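Long-range contacts in translation initiation factor eif-2b-like protein (PDB 4ZEO), which probably serves translation initiation as the delta subunit of eIF2B, the guanine nucleotide exchange factor that acts on eIF2: residues Asp173-Leu178 with Thr394-Arg399; Ala235-Phe240 with Glu251-Trp256; Asn275-Ile280 with Leu299-Lys304; Thr285-Gly290 with Ala351-Phe356; Ser367-Ser372 with Leu424-Thr429. One frame throughout, in Å; residues are numbered along the deposited sequence.

Interaction 1. Residues Asp173-Leu178 with Thr394-Arg399; sequences DSISRL and TINFDR
Ser174, Ile175 and Leu178, on the first turns of helix 174-191, meet Ile395 and Asn396 of a short 3-10 turn in the loop between strands 387-391 and 426-429. The packed side is buried and mostly apolar. Leu178, its CG anti to the backbone N (chi1 173°), brings CD2 to 3.7 Å from Ile395 CG1, and Ile175 CD1 rests 3.9 Å from Ile395 CG2. Ile265 of helix 246-277 touches both Ile175 and Leu178. The side chains of Ile175 and Asn396 cross at about a right angle, Ile175 CD1 lying 3.5 Å from Asn396 ND2. At the margin Ser174 OG lies 3.0 Å from Asn396 OD1, a hydrogen bond that remains tentative because the hydroxyl proton has a second acceptor within reach. An alanine in place of Asn396 would probably leave Ser174 OG without this acceptor and open a gap beside Ile175 CD1. The other side is looser: Asp173 and Ser176 are partly exposed and make no contact with the loop, and Arg399 is exposed and poorly ordered. Asp173 is the N-cap: its OD2 accepts from Ser176 N (3.2 Å), which lies above the carboxylate plane, while OD1 takes Ser176 OG on its syn side at 2.7 Å.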
# COMPACT_ATOMS: atom_id res chain seq x y z
N ASP A 173 -5.95 -4.14 -1.04
CA ASP A 173 -4.58 -3.67 -0.88
C ASP A 173 -4.29 -3.16 0.53
O ASP A 173 -5.20 -2.76 1.27
CB ASP A 173 -4.25 -2.62 -1.93
CG ASP A 173 -5.12 -1.41 -1.81
OD1 ASP A 173 -6.36 -1.57 -1.89
OD2 ASP A 173 -4.57 -0.31 -1.63
N SER A 174 -3.02 -3.19 0.90
CA SER A 174 -2.56 -2.82 2.22
C SER A 174 -2.84 -1.36 2.57
O SER A 174 -3.13 -1.04 3.72
CB SER A 174 -1.06 -3.11 2.36
OG SER A 174 -0.34 -2.48 1.33
N ILE A 175 -2.72 -0.48 1.58
CA ILE A 175 -2.96 0.94 1.80
C ILE A 175 -4.45 1.24 2.06
O ILE A 175 -4.76 2.01 2.98
CB ILE A 175 -2.42 1.75 0.62
CG1 ILE A 175 -0.90 1.65 0.66
CG2 ILE A 175 -2.78 3.21 0.71
CD1 ILE A 175 -0.32 2.02 1.99
N SER A 176 -5.34 0.63 1.28
CA SER A 176 -6.79 0.78 1.49
C SER A 176 -7.16 0.22 2.83
O SER A 176 -7.98 0.78 3.56
CB SER A 176 -7.61 0.02 0.44
OG SER A 176 -7.53 0.61 -0.83
N ARG A 177 -6.57 -0.92 3.16
CA ARG A 177 -6.84 -1.55 4.43
C ARG A 177 -6.39 -0.62 5.56
O ARG A 177 -7.14 -0.40 6.52
CB ARG A 177 -6.16 -2.91 4.52
CG ARG A 177 -6.79 -3.97 3.64
CD ARG A 177 -5.91 -5.22 3.61
NE ARG A 177 -5.89 -5.85 4.93
CZ ARG A 177 -5.06 -6.82 5.29
NH1 ARG A 177 -4.15 -7.29 4.43
NH2 ARG A 177 -5.14 -7.32 6.52
N LEU A 178 -5.21 -0.02 5.41
CA LEU A 178 -4.66 0.84 6.46
C LEU A 178 -5.55 2.08 6.69
O LEU A 178 -5.88 2.41 7.84
CB LEU A 178 -3.22 1.27 6.11
CG LEU A 178 -2.59 2.31 7.05
CD1 LEU A 178 -2.54 1.83 8.49
CD2 LEU A 178 -1.21 2.73 6.59
N THR A 394 6.50 4.14 2.42
CA THR A 394 7.41 3.71 3.48
C THR A 394 6.71 2.88 4.53
O THR A 394 7.32 2.01 5.14
CB THR A 394 8.11 4.91 4.18
OG1 THR A 394 7.12 5.77 4.76
CG2 THR A 394 8.93 5.69 3.22
N ILE A 395 5.42 3.16 4.75
CA ILE A 395 4.61 2.49 5.78
C ILE A 395 4.45 0.97 5.48
O ILE A 395 4.15 0.18 6.37
CB ILE A 395 3.20 3.17 5.91
CG1 ILE A 395 2.47 2.78 7.19
CG2 ILE A 395 2.30 2.85 4.70
CD1 ILE A 395 2.90 3.51 8.41
N ASN A 396 4.68 0.59 4.23
CA ASN A 396 4.63 -0.80 3.79
C ASN A 396 5.95 -1.57 4.05
O ASN A 396 6.00 -2.77 3.87
CB ASN A 396 4.29 -0.86 2.29
CG ASN A 396 2.82 -0.51 1.99
OD1 ASN A 396 1.91 -0.98 2.66
ND2 ASN A 396 2.61 0.33 0.99
N PHE A 397 7.00 -0.86 4.44
CA PHE A 397 8.28 -1.50 4.78
C PHE A 397 8.24 -2.18 6.12
O PHE A 397 7.59 -1.72 7.06
CB PHE A 397 9.43 -0.49 4.79
CG PHE A 397 9.90 -0.08 3.43
CD1 PHE A 397 9.02 0.51 2.54
CD2 PHE A 397 11.22 -0.22 3.06
CE1 PHE A 397 9.43 0.92 1.28
CE2 PHE A 397 11.66 0.19 1.81
CZ PHE A 397 10.76 0.76 0.92
N ASP A 398 8.93 -3.30 6.21
CA ASP A 398 9.13 -3.95 7.49
C ASP A 398 10.34 -3.26 8.10
O ASP A 398 11.46 -3.49 7.68
CB ASP A 398 9.37 -5.44 7.32
CG ASP A 398 9.42 -6.18 8.64
OD1 ASP A 398 10.06 -7.25 8.69
OD2 ASP A 398 8.82 -5.69 9.61
N ARG A 399 10.12 -2.36 9.04
CA ARG A 399 11.24 -1.61 9.60
C ARG A 399 11.79 -2.36 10.81
O ARG A 399 12.98 -2.25 11.13
CB ARG A 399 10.81 -0.20 9.98
CG ARG A 399 9.76 0.36 9.05
CD ARG A 399 9.47 1.81 9.34
NE ARG A 399 8.19 2.21 8.75
CZ ARG A 399 7.17 2.67 9.46
NH1 ARG A 399 6.04 3.01 8.86
NH2 ARG A 399 7.27 2.80 10.78

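Interaction 2. Residues Ala235-Phe240 with Glu251-Trp256; sequences AKVNKF and EGLLEW
Lys236 and Trp256 face each other across a helical hairpin in which helices 224-239 and 246-277 run nearly antiparallel, their axes 10.7 Å apart and at 152° over these segments. The aromatic part of the contact is a CH-pi interaction. Lys236 CG sits over one face of the indole, 3.3 Å from the centroid of the five-membered ring and 16° off its normal, above the NE1 and CD1 side. Bends at chi2 and chi3 fold the lysine chain back over the same pyrrole: Lys236 CD lies 3.5 Å from Trp256 CD1, and Lys236 CE stays near Trp256 CD1 and CG. The lysine chain and the indole run alongside in opposing senses.

The aliphatic part centres on Leu253. Its CG meets the rim of the Phe240 ring, near the ring plane, at 3.9 Å from CE2; its CD2 is 4.1 Å from Val237 CG2 and equally far from Lys236 CB. Behind them, Val237 leans on Leu200, Phe204 and Val205 of helix 200-219, and Leu253 on Ile189 of helix 174-191, which ties the hairpin into the helical bundle.

No hydrogen bond joins the two segments. Cohesion is therefore likely to come from dispersion and from polarised C-H groups over the indole, with the lysine contributing its methylenes rather than an ion pair across the hairpin.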
# COMPACT_ATOMS: atom_id res chain seq x y z
N ALA A 235 2.70 3.84 20.66
CA ALA A 235 3.76 4.72 21.20
C ALA A 235 3.18 6.11 21.55
O ALA A 235 3.51 6.66 22.59
CB ALA A 235 4.93 4.85 20.24
N LYS A 236 2.30 6.63 20.69
CA LYS A 236 1.64 7.92 20.94
C LYS A 236 0.83 7.90 22.23
O LYS A 236 0.91 8.82 23.03
CB LYS A 236 0.74 8.29 19.77
CG LYS A 236 1.40 9.19 18.75
CD LYS A 236 1.77 10.58 19.32
CE LYS A 236 0.55 11.34 19.83
NZ LYS A 236 0.95 12.64 20.45
N VAL A 237 0.08 6.82 22.45
CA VAL A 237 -0.68 6.68 23.68
C VAL A 237 0.25 6.67 24.89
O VAL A 237 -0.04 7.28 25.92
CB VAL A 237 -1.54 5.40 23.68
CG1 VAL A 237 -2.17 5.17 25.04
CG2 VAL A 237 -2.58 5.45 22.55
N ASN A 238 1.38 5.99 24.75
CA ASN A 238 2.34 5.91 25.84
C ASN A 238 2.99 7.25 26.22
O ASN A 238 3.61 7.34 27.26
CB ASN A 238 3.41 4.86 25.53
CG ASN A 238 3.00 3.45 25.97
OD1 ASN A 238 3.48 2.95 26.98
ND2 ASN A 238 2.13 2.81 25.19
N LYS A 239 2.95 8.25 25.34
CA LYS A 239 3.52 9.57 25.67
C LYS A 239 2.65 10.31 26.69
O LYS A 239 3.12 11.21 27.40
CB LYS A 239 3.75 10.42 24.40
CG LYS A 239 5.02 9.99 23.61
CD LYS A 239 5.05 10.39 22.13
CE LYS A 239 4.89 9.13 21.22
NZ LYS A 239 5.23 9.15 19.75
N PHE A 240 1.39 9.91 26.78
CA PHE A 240 0.44 10.42 27.78
C PHE A 240 0.68 9.85 29.18
O PHE A 240 1.29 8.79 29.34
CB PHE A 240 -0.97 10.09 27.31
CG PHE A 240 -1.33 10.76 26.02
CD1 PHE A 240 -0.96 12.06 25.79
CD2 PHE A 240 -1.98 10.06 25.03
CE1 PHE A 240 -1.29 12.67 24.60
CE2 PHE A 240 -2.30 10.67 23.83
CZ PHE A 240 -1.95 11.97 23.62
N GLU A 251 -7.98 14.58 21.50
CA GLU A 251 -7.77 15.51 20.41
C GLU A 251 -6.38 15.32 19.79
O GLU A 251 -6.21 15.44 18.57
CB GLU A 251 -7.98 16.94 20.89
CG GLU A 251 -8.29 17.89 19.74
CD GLU A 251 -9.55 17.47 18.97
OE1 GLU A 251 -10.54 17.04 19.62
OE2 GLU A 251 -9.55 17.55 17.72
N GLY A 252 -5.39 15.04 20.62
CA GLY A 252 -4.04 14.74 20.17
C GLY A 252 -3.95 13.48 19.30
O GLY A 252 -3.21 13.43 18.32
N LEU A 253 -4.66 12.44 19.71
CA LEU A 253 -4.69 11.19 18.95
C LEU A 253 -5.40 11.42 17.60
O LEU A 253 -4.98 10.88 16.58
CB LEU A 253 -5.40 10.10 19.74
CG LEU A 253 -4.60 9.45 20.87
CD1 LEU A 253 -5.47 8.43 21.59
CD2 LEU A 253 -3.33 8.79 20.34
N LEU A 254 -6.46 12.22 17.60
CA LEU A 254 -7.21 12.49 16.39
C LEU A 254 -6.37 13.29 15.39
O LEU A 254 -6.41 13.02 14.18
CB LEU A 254 -8.50 13.23 16.72
CG LEU A 254 -9.55 12.37 17.45
CD1 LEU A 254 -10.91 13.05 17.48
CD2 LEU A 254 -9.67 11.01 16.78
N GLU A 255 -5.57 14.23 15.88
CA GLU A 255 -4.76 15.01 14.96
C GLU A 255 -3.54 14.21 14.52
O GLU A 255 -3.02 14.39 13.43
CB GLU A 255 -4.34 16.32 15.62
CG GLU A 255 -5.56 17.17 15.92
CD GLU A 255 -5.29 18.33 16.86
OE1 GLU A 255 -4.10 18.65 17.10
OE2 GLU A 255 -6.27 18.94 17.34
N TRP A 256 -3.13 13.27 15.36
CA TRP A 256 -2.06 12.37 15.00
C TRP A 256 -2.48 11.37 13.90
O TRP A 256 -1.70 11.04 13.01
CB TRP A 256 -1.58 11.65 16.25
CG TRP A 256 -0.50 10.74 15.96
CD1 TRP A 256 0.83 11.01 15.97
CD2 TRP A 256 -0.64 9.38 15.53
NE1 TRP A 256 1.53 9.88 15.60
CE2 TRP A 256 0.65 8.87 15.32
CE3 TRP A 256 -1.74 8.55 15.31
CZ2 TRP A 256 0.89 7.56 14.91
CZ3 TRP A 256 -1.51 7.22 14.90
CH2 TRP A 256 -0.20 6.75 14.70

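Interaction 3. Residues Asn275-Ile280 with Leu299-Lys304; sequences NAAQSI and LLRARK
In the helix of a beta-alpha-beta crossover, 293-304 between parallel strands 285-289 and 310-314, Leu299, Arg301 and Ala302 receive Ala277 and Ile280, from the end of the long helix 246-277 and the turn that follows it. Two alanines set the spacing: Ala277 CA is 5.1 Å from Ala302 CA, and Ala277 CB is 4.2 Å from Ala302 CB. Ala277 CB also touches the aliphatic root of Arg301, 3.6 Å from CG. That CG stands anti to the backbone N (chi1 175°), beside the carbonyl carbon, while the guanidinium continues to a salt bridge from NE to Glu305.

Ile280 supplies the larger apolar surface. Its CD1 meets Leu299 CD2 at 3.7 Å, the side chains crossing at about a right angle, and its CG2 lies 4.0 Å from Ala302 CB, which CD1 approaches almost as closely. Both Ile280 and Leu299 also rest on Ile286 of strand 285-289, so the patch is continuous with the sheet beneath. At the turn, Lys307 NZ bonds to the carbonyl oxygens of Ala277 and Ile280.

Across the two segments the chemistry is purely apolar, without a hydrogen bond. The small side chains of Ala277 and Ala302 let the backbones come close, and Arg301 NE and the carbonyls of Ala277 and Ile280 find partners outside the interface, in Glu305 and Lys307.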
# COMPACT_ATOMS: atom_id res chain seq x y z
N ASN A 275 7.14 11.90 -8.46
CA ASN A 275 8.57 11.65 -8.54
C ASN A 275 8.89 10.47 -9.47
O ASN A 275 9.88 10.51 -10.19
CB ASN A 275 9.14 11.47 -7.13
CG ASN A 275 9.17 12.78 -6.36
OD1 ASN A 275 8.75 13.82 -6.88
ND2 ASN A 275 9.63 12.74 -5.11
N ALA A 276 8.03 9.45 -9.51
CA ALA A 276 8.24 8.34 -10.44
C ALA A 276 8.03 8.76 -11.91
O ALA A 276 8.74 8.30 -12.81
CB ALA A 276 7.32 7.17 -10.10
N ALA A 277 7.07 9.66 -12.14
CA ALA A 277 6.79 10.20 -13.47
C ALA A 277 7.97 10.98 -14.04
O ALA A 277 8.09 11.17 -15.27
CB ALA A 277 5.54 11.09 -13.41
N GLN A 278 8.82 11.50 -13.16
CA GLN A 278 10.05 12.18 -13.56
C GLN A 278 10.97 11.22 -14.32
O GLN A 278 11.73 11.63 -15.19
CB GLN A 278 10.77 12.75 -12.34
CG GLN A 278 10.22 14.07 -11.89
CD GLN A 278 10.90 14.56 -10.62
OE1 GLN A 278 11.65 13.81 -9.99
NE2 GLN A 278 10.59 15.78 -10.22
N SER A 279 10.92 9.95 -13.94
CA SER A 279 11.69 8.91 -14.59
C SER A 279 11.21 8.62 -16.01
O SER A 279 11.97 8.09 -16.81
CB SER A 279 11.66 7.63 -13.77
OG SER A 279 12.73 7.62 -12.85
N ILE A 280 9.94 8.89 -16.28
CA ILE A 280 9.39 8.65 -17.60
C ILE A 280 9.69 9.79 -18.56
O ILE A 280 9.54 10.94 -18.22
CB ILE A 280 7.89 8.38 -17.51
CG1 ILE A 280 7.67 7.14 -16.64
CG2 ILE A 280 7.29 8.18 -18.90
CD1 ILE A 280 6.26 6.82 -16.38
N LEU A 299 1.68 6.69 -14.37
CA LEU A 299 1.46 6.71 -15.81
C LEU A 299 0.48 7.82 -16.18
O LEU A 299 0.69 8.53 -17.15
CB LEU A 299 0.96 5.34 -16.30
CG LEU A 299 2.00 4.20 -16.11
CD1 LEU A 299 1.50 2.82 -16.58
CD2 LEU A 299 3.32 4.55 -16.82
N LEU A 300 -0.57 8.00 -15.39
CA LEU A 300 -1.51 9.10 -15.66
C LEU A 300 -0.82 10.45 -15.47
O LEU A 300 -1.06 11.38 -16.23
CB LEU A 300 -2.77 8.98 -14.78
CG LEU A 300 -3.64 7.75 -15.13
CD1 LEU A 300 -4.84 7.57 -14.19
CD2 LEU A 300 -4.08 7.75 -16.59
N ARG A 301 0.06 10.54 -14.49
CA ARG A 301 0.78 11.79 -14.25
C ARG A 301 1.70 12.16 -15.42
O ARG A 301 1.69 13.31 -15.89
CB ARG A 301 1.58 11.68 -12.94
CG ARG A 301 2.46 12.87 -12.62
CD ARG A 301 1.68 14.02 -12.08
NE ARG A 301 2.56 15.16 -11.91
CZ ARG A 301 2.23 16.31 -11.33
NH1 ARG A 301 1.01 16.52 -10.84
NH2 ARG A 301 3.14 17.26 -11.24
N ALA A 302 2.46 11.19 -15.93
CA ALA A 302 3.40 11.44 -17.03
C ALA A 302 2.65 11.90 -18.26
O ALA A 302 3.09 12.84 -18.94
CB ALA A 302 4.20 10.19 -17.34
N ARG A 303 1.51 11.28 -18.51
CA ARG A 303 0.67 11.66 -19.63
C ARG A 303 0.13 13.08 -19.46
O ARG A 303 0.13 13.86 -20.41
CB ARG A 303 -0.50 10.68 -19.80
CG ARG A 303 -1.36 10.96 -21.01
CD ARG A 303 -0.57 10.69 -22.28
NE ARG A 303 -1.25 11.18 -23.46
CZ ARG A 303 -0.68 11.98 -24.36
NH1 ARG A 303 0.58 12.36 -24.18
NH2 ARG A 303 -1.36 12.39 -25.42
N LYS A 304 -0.32 13.42 -18.26
CA LYS A 304 -0.82 14.77 -18.01
C LYS A 304 0.31 15.79 -18.17
O LYS A 304 0.06 16.93 -18.55
CB LYS A 304 -1.45 14.89 -16.61
CG LYS A 304 -2.98 14.94 -16.65
CD LYS A 304 -3.59 14.84 -15.27
CE LYS A 304 -3.53 13.39 -14.77
NZ LYS A 304 -4.09 13.16 -13.40

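Interaction 4. Residues Thr285-Gly290 with Ala351-Phe356; sequences TIVTYG and AASNVF
Val287 and its neighbours on strand 285-289 pair in parallel with Asn354, Val355 and Phe356 of strand 354-358. The ladder uses three backbone bonds. Thr285 O accepts from Asn354 N at 2.8 Å, Asn354 O from Val287 N at 2.8 Å, and Val287 O from Phe356 N at 2.9 Å.

One step on, a side chain takes over as donor. Thr288 OG1 stands anti to its own backbone N (chi1 -163°) and gives its proton to Phe356 O at 2.6 Å. A valine in place of Thr288 would probably leave Phe356 O without this donor and the end of the ladder less firmly tied. At the other end a water accepts from Thr285 N at 3.1 Å and donates to Ala352 O, bridging the start of strand 285-289 to the loop that leads into its neighbour. Ser353 OG is bonded to Pro350 O, and the backbones of Ile286 and Thr288 pair with strand 310-314 on the far side.

On one face Ile286 CG2 lies obliquely by Phe356 CD2, with Ile286 CD1 3.7 Å from Phe356 CE2. On the other, Val287 CB meets Val355 CG2 at 3.9 Å, and Val377 and Ala381 of helix 374-384 pack on Val355. Two adjoining central strands, flanked by helices and paired in parallel though distant in sequence, are typical of a Rossmann-like alpha/beta sheet.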
# COMPACT_ATOMS: atom_id res chain seq x y z
N THR A 285 9.30 3.10 -23.38
CA THR A 285 8.37 2.00 -23.31
C THR A 285 8.37 1.49 -21.89
O THR A 285 9.39 1.17 -21.33
CB THR A 285 8.68 0.86 -24.28
OG1 THR A 285 8.77 1.39 -25.62
CG2 THR A 285 7.55 -0.16 -24.23
N ILE A 286 7.19 1.45 -21.31
CA ILE A 286 7.02 1.04 -19.93
C ILE A 286 6.35 -0.31 -19.86
O ILE A 286 5.40 -0.57 -20.60
CB ILE A 286 6.16 2.06 -19.14
CG1 ILE A 286 6.63 3.49 -19.40
CG2 ILE A 286 6.17 1.71 -17.68
CD1 ILE A 286 7.95 3.82 -18.75
N VAL A 287 6.85 -1.18 -18.98
CA VAL A 287 6.23 -2.46 -18.74
C VAL A 287 5.69 -2.53 -17.31
O VAL A 287 6.32 -2.05 -16.37
CB VAL A 287 7.21 -3.63 -18.98
CG1 VAL A 287 6.50 -4.97 -18.77
CG2 VAL A 287 7.81 -3.54 -20.41
N THR A 288 4.48 -3.04 -17.15
CA THR A 288 3.99 -3.27 -15.80
C THR A 288 3.14 -4.53 -15.79
O THR A 288 2.84 -5.09 -16.86
CB THR A 288 3.22 -2.05 -15.25
OG1 THR A 288 3.12 -2.19 -13.83
CG2 THR A 288 1.82 -1.94 -15.87
N TYR A 289 2.83 -5.00 -14.58
CA TYR A 289 2.11 -6.26 -14.38
C TYR A 289 0.85 -6.06 -13.54
O TYR A 289 0.92 -5.60 -12.39
CB TYR A 289 3.03 -7.28 -13.72
CG TYR A 289 2.43 -8.62 -13.43
CD1 TYR A 289 2.03 -9.47 -14.47
CD2 TYR A 289 2.25 -9.06 -12.12
CE1 TYR A 289 1.48 -10.71 -14.21
CE2 TYR A 289 1.71 -10.30 -11.85
CZ TYR A 289 1.33 -11.13 -12.90
OH TYR A 289 0.79 -12.37 -12.63
N GLY A 290 -0.30 -6.43 -14.10
CA GLY A 290 -1.57 -6.29 -13.43
C GLY A 290 -1.90 -4.84 -13.23
O GLY A 290 -1.40 -3.97 -13.95
N ALA A 351 15.53 -4.87 -23.33
CA ALA A 351 16.49 -4.16 -22.49
C ALA A 351 16.14 -2.67 -22.36
O ALA A 351 16.23 -2.10 -21.29
CB ALA A 351 17.89 -4.31 -23.06
N ALA A 352 15.71 -2.05 -23.46
CA ALA A 352 15.43 -0.62 -23.47
C ALA A 352 14.21 -0.21 -22.64
O ALA A 352 14.09 0.95 -22.25
CB ALA A 352 15.29 -0.13 -24.88
N SER A 353 13.28 -1.13 -22.42
CA SER A 353 12.04 -0.82 -21.69
C SER A 353 12.30 -0.52 -20.20
O SER A 353 13.35 -0.88 -19.65
CB SER A 353 11.02 -1.96 -21.81
OG SER A 353 11.37 -3.07 -20.99
N ASN A 354 11.33 0.12 -19.55
CA ASN A 354 11.42 0.29 -18.10
C ASN A 354 10.24 -0.39 -17.41
O ASN A 354 9.09 -0.16 -17.75
CB ASN A 354 11.44 1.77 -17.73
CG ASN A 354 12.79 2.41 -17.98
OD1 ASN A 354 13.74 2.19 -17.23
ND2 ASN A 354 12.87 3.23 -19.01
N VAL A 355 10.53 -1.17 -16.37
CA VAL A 355 9.49 -1.90 -15.68
C VAL A 355 9.15 -1.18 -14.37
O VAL A 355 10.02 -0.91 -13.56
CB VAL A 355 9.95 -3.34 -15.38
CG1 VAL A 355 8.93 -4.06 -14.55
CG2 VAL A 355 10.27 -4.11 -16.67
N PHE A 356 7.88 -0.84 -14.20
CA PHE A 356 7.39 -0.22 -12.97
C PHE A 356 6.47 -1.21 -12.30
O PHE A 356 5.51 -1.67 -12.90
CB PHE A 356 6.63 1.09 -13.23
CG PHE A 356 7.50 2.26 -13.58
CD1 PHE A 356 7.76 3.24 -12.65
CD2 PHE A 356 8.02 2.39 -14.85
CE1 PHE A 356 8.57 4.34 -12.99
CE2 PHE A 356 8.83 3.49 -15.19
CZ PHE A 356 9.10 4.45 -14.27
O HOH W 1 12.29 2.71 -22.65

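Interaction 5. Residues Ser367-Ser372 with Leu424-Thr429; sequences SLHAPS and LLFDNT
Phe426 lies against His369 and Ala370 where strands 368-371 and 426-429 pair antiparallel. Its CB is 3.3 Å from His369 NE2; chi1 (-71°) sets CG anti to the carbonyl carbon, where it lies 3.5 Å from His369 CE1. CD2 stays beside the same CE1, and Phe426 CE2 is 4.2 Å from it. On the other branch CD1 comes to Ala370 O, which lies with Pro371 N at the ring edge. The planes of phenyl and imidazole are inclined by 36°, an oblique pairing; Leu425 CD1 covers the opposite face of the phenyl ring, over its centre.

The backbones bond as Leu368 with Thr429 and as Ala370 with Asp427, each pair in both directions; Asp427 N to Ala370 O is 2.8 Å. Beyond Pro371, Ser372 N reaches Leu425 O at 3.0 Å. At the far end Asn428 ND2 donates to Ser367 OG at 2.8 Å, the hydroxyl lying in the amide plane; that OG also bonds to Asn365. Asp427 OD2 accepts from Gly373 N and Ala375 N at the start of helix 374-384. Strand 361-362 on the other side of 368-371 completes a small three-stranded antiparallel sheet, distinct from the parallel sheet of the Rossmann-like domain.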
# COMPACT_ATOMS: atom_id res chain seq x y z
N SER A 367 13.16 -7.57 -0.20
CA SER A 367 12.34 -8.20 -1.23
C SER A 367 10.92 -7.66 -1.23
O SER A 367 10.44 -7.16 -0.22
CB SER A 367 12.33 -9.73 -1.06
OG SER A 367 11.79 -10.10 0.19
N LEU A 368 10.27 -7.78 -2.37
CA LEU A 368 8.95 -7.23 -2.58
C LEU A 368 7.90 -8.33 -2.51
O LEU A 368 8.00 -9.34 -3.21
CB LEU A 368 8.87 -6.49 -3.91
CG LEU A 368 7.46 -6.08 -4.36
CD1 LEU A 368 6.89 -4.86 -3.55
CD2 LEU A 368 7.46 -5.80 -5.86
N HIS A 369 6.94 -8.13 -1.62
CA HIS A 369 5.76 -8.96 -1.51
C HIS A 369 4.70 -8.40 -2.45
O HIS A 369 4.27 -7.27 -2.30
CB HIS A 369 5.27 -8.97 -0.06
CG HIS A 369 4.36 -10.09 0.26
ND1 HIS A 369 3.10 -9.90 0.80
CD2 HIS A 369 4.50 -11.43 0.13
CE1 HIS A 369 2.52 -11.06 0.98
NE2 HIS A 369 3.35 -12.01 0.59
N ALA A 370 4.31 -9.16 -3.46
CA ALA A 370 3.46 -8.62 -4.52
C ALA A 370 2.64 -9.77 -5.15
O ALA A 370 2.99 -10.93 -4.95
CB ALA A 370 4.32 -7.89 -5.57
N PRO A 371 1.57 -9.44 -5.90
CA PRO A 371 0.76 -10.51 -6.50
C PRO A 371 1.60 -11.45 -7.35
O PRO A 371 2.52 -11.03 -8.06
CB PRO A 371 -0.24 -9.76 -7.37
CG PRO A 371 -0.41 -8.47 -6.71
CD PRO A 371 0.98 -8.11 -6.19
N SER A 372 1.23 -12.71 -7.27
CA SER A 372 1.98 -13.78 -7.88
C SER A 372 2.18 -13.53 -9.39
O SER A 372 1.24 -13.16 -10.10
CB SER A 372 1.25 -15.09 -7.60
OG SER A 372 1.64 -16.09 -8.49
N LEU A 424 -1.20 -17.51 -0.56
CA LEU A 424 -0.87 -18.19 -1.81
C LEU A 424 -0.79 -17.31 -3.08
O LEU A 424 -0.08 -17.64 -4.02
CB LEU A 424 -1.88 -19.32 -2.07
N LEU A 425 -1.55 -16.23 -3.11
CA LEU A 425 -1.63 -15.42 -4.32
C LEU A 425 -0.59 -14.28 -4.36
O LEU A 425 -0.73 -13.32 -5.11
CB LEU A 425 -3.06 -14.89 -4.47
CG LEU A 425 -3.63 -14.12 -3.27
CD1 LEU A 425 -3.24 -12.64 -3.33
CD2 LEU A 425 -5.13 -14.28 -3.20
N PHE A 426 0.46 -14.44 -3.57
CA PHE A 426 1.57 -13.50 -3.52
C PHE A 426 2.85 -14.25 -3.84
O PHE A 426 2.93 -15.45 -3.59
CB PHE A 426 1.68 -12.86 -2.13
CG PHE A 426 0.58 -11.89 -1.82
CD1 PHE A 426 0.44 -10.71 -2.54
CD2 PHE A 426 -0.35 -12.17 -0.81
CE1 PHE A 426 -0.58 -9.82 -2.26
CE2 PHE A 426 -1.38 -11.28 -0.52
CZ PHE A 426 -1.49 -10.10 -1.25
N ASP A 427 3.82 -13.57 -4.43
CA ASP A 427 5.15 -14.17 -4.57
C ASP A 427 6.21 -13.17 -4.06
O ASP A 427 5.90 -12.01 -3.75
CB ASP A 427 5.42 -14.64 -6.02
CG ASP A 427 5.53 -13.50 -7.04
OD1 ASP A 427 5.67 -12.32 -6.67
OD2 ASP A 427 5.48 -13.79 -8.25
N ASN A 428 7.45 -13.62 -3.96
CA ASN A 428 8.52 -12.79 -3.46
C ASN A 428 9.51 -12.37 -4.52
O ASN A 428 10.11 -13.21 -5.19
CB ASN A 428 9.24 -13.53 -2.34
CG ASN A 428 10.21 -12.65 -1.61
OD1 ASN A 428 11.42 -12.81 -1.75
ND2 ASN A 428 9.69 -11.69 -0.85
N THR A 429 9.70 -11.06 -4.68
CA THR A 429 10.72 -10.61 -5.62
C THR A 429 11.98 -10.23 -4.85
O THR A 429 12.00 -9.20 -4.16
CB THR A 429 10.25 -9.42 -6.50
OG1 THR A 429 9.11 -9.81 -7.30
CG2 THR A 429 11.37 -8.98 -7.43
O HOH W 2 6.84 -10.09 -5.79

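How the interactions relate
From the N terminus, interaction 1 opens at 173-178 and closes only at 394-399, joining the helical bundle to a loop that follows strand 387-391. Interactions 2, 3 and 4 are nested within it. Interaction 2 closes the short hairpin at the far end of the bundle. Interactions 3 and 4 cross and touch: Ile280 CG1 lies against Phe356 and Ile286, where helix 246-277, shared by interactions 2 and 3, runs up to the parallel sheet. Interaction 5 crosses interaction 1 and closes last, building the antiparallel sheet. It meets interaction 4 through a probable hydrogen bond between Tyr289 OH and Ser372 O, which links the two sheets.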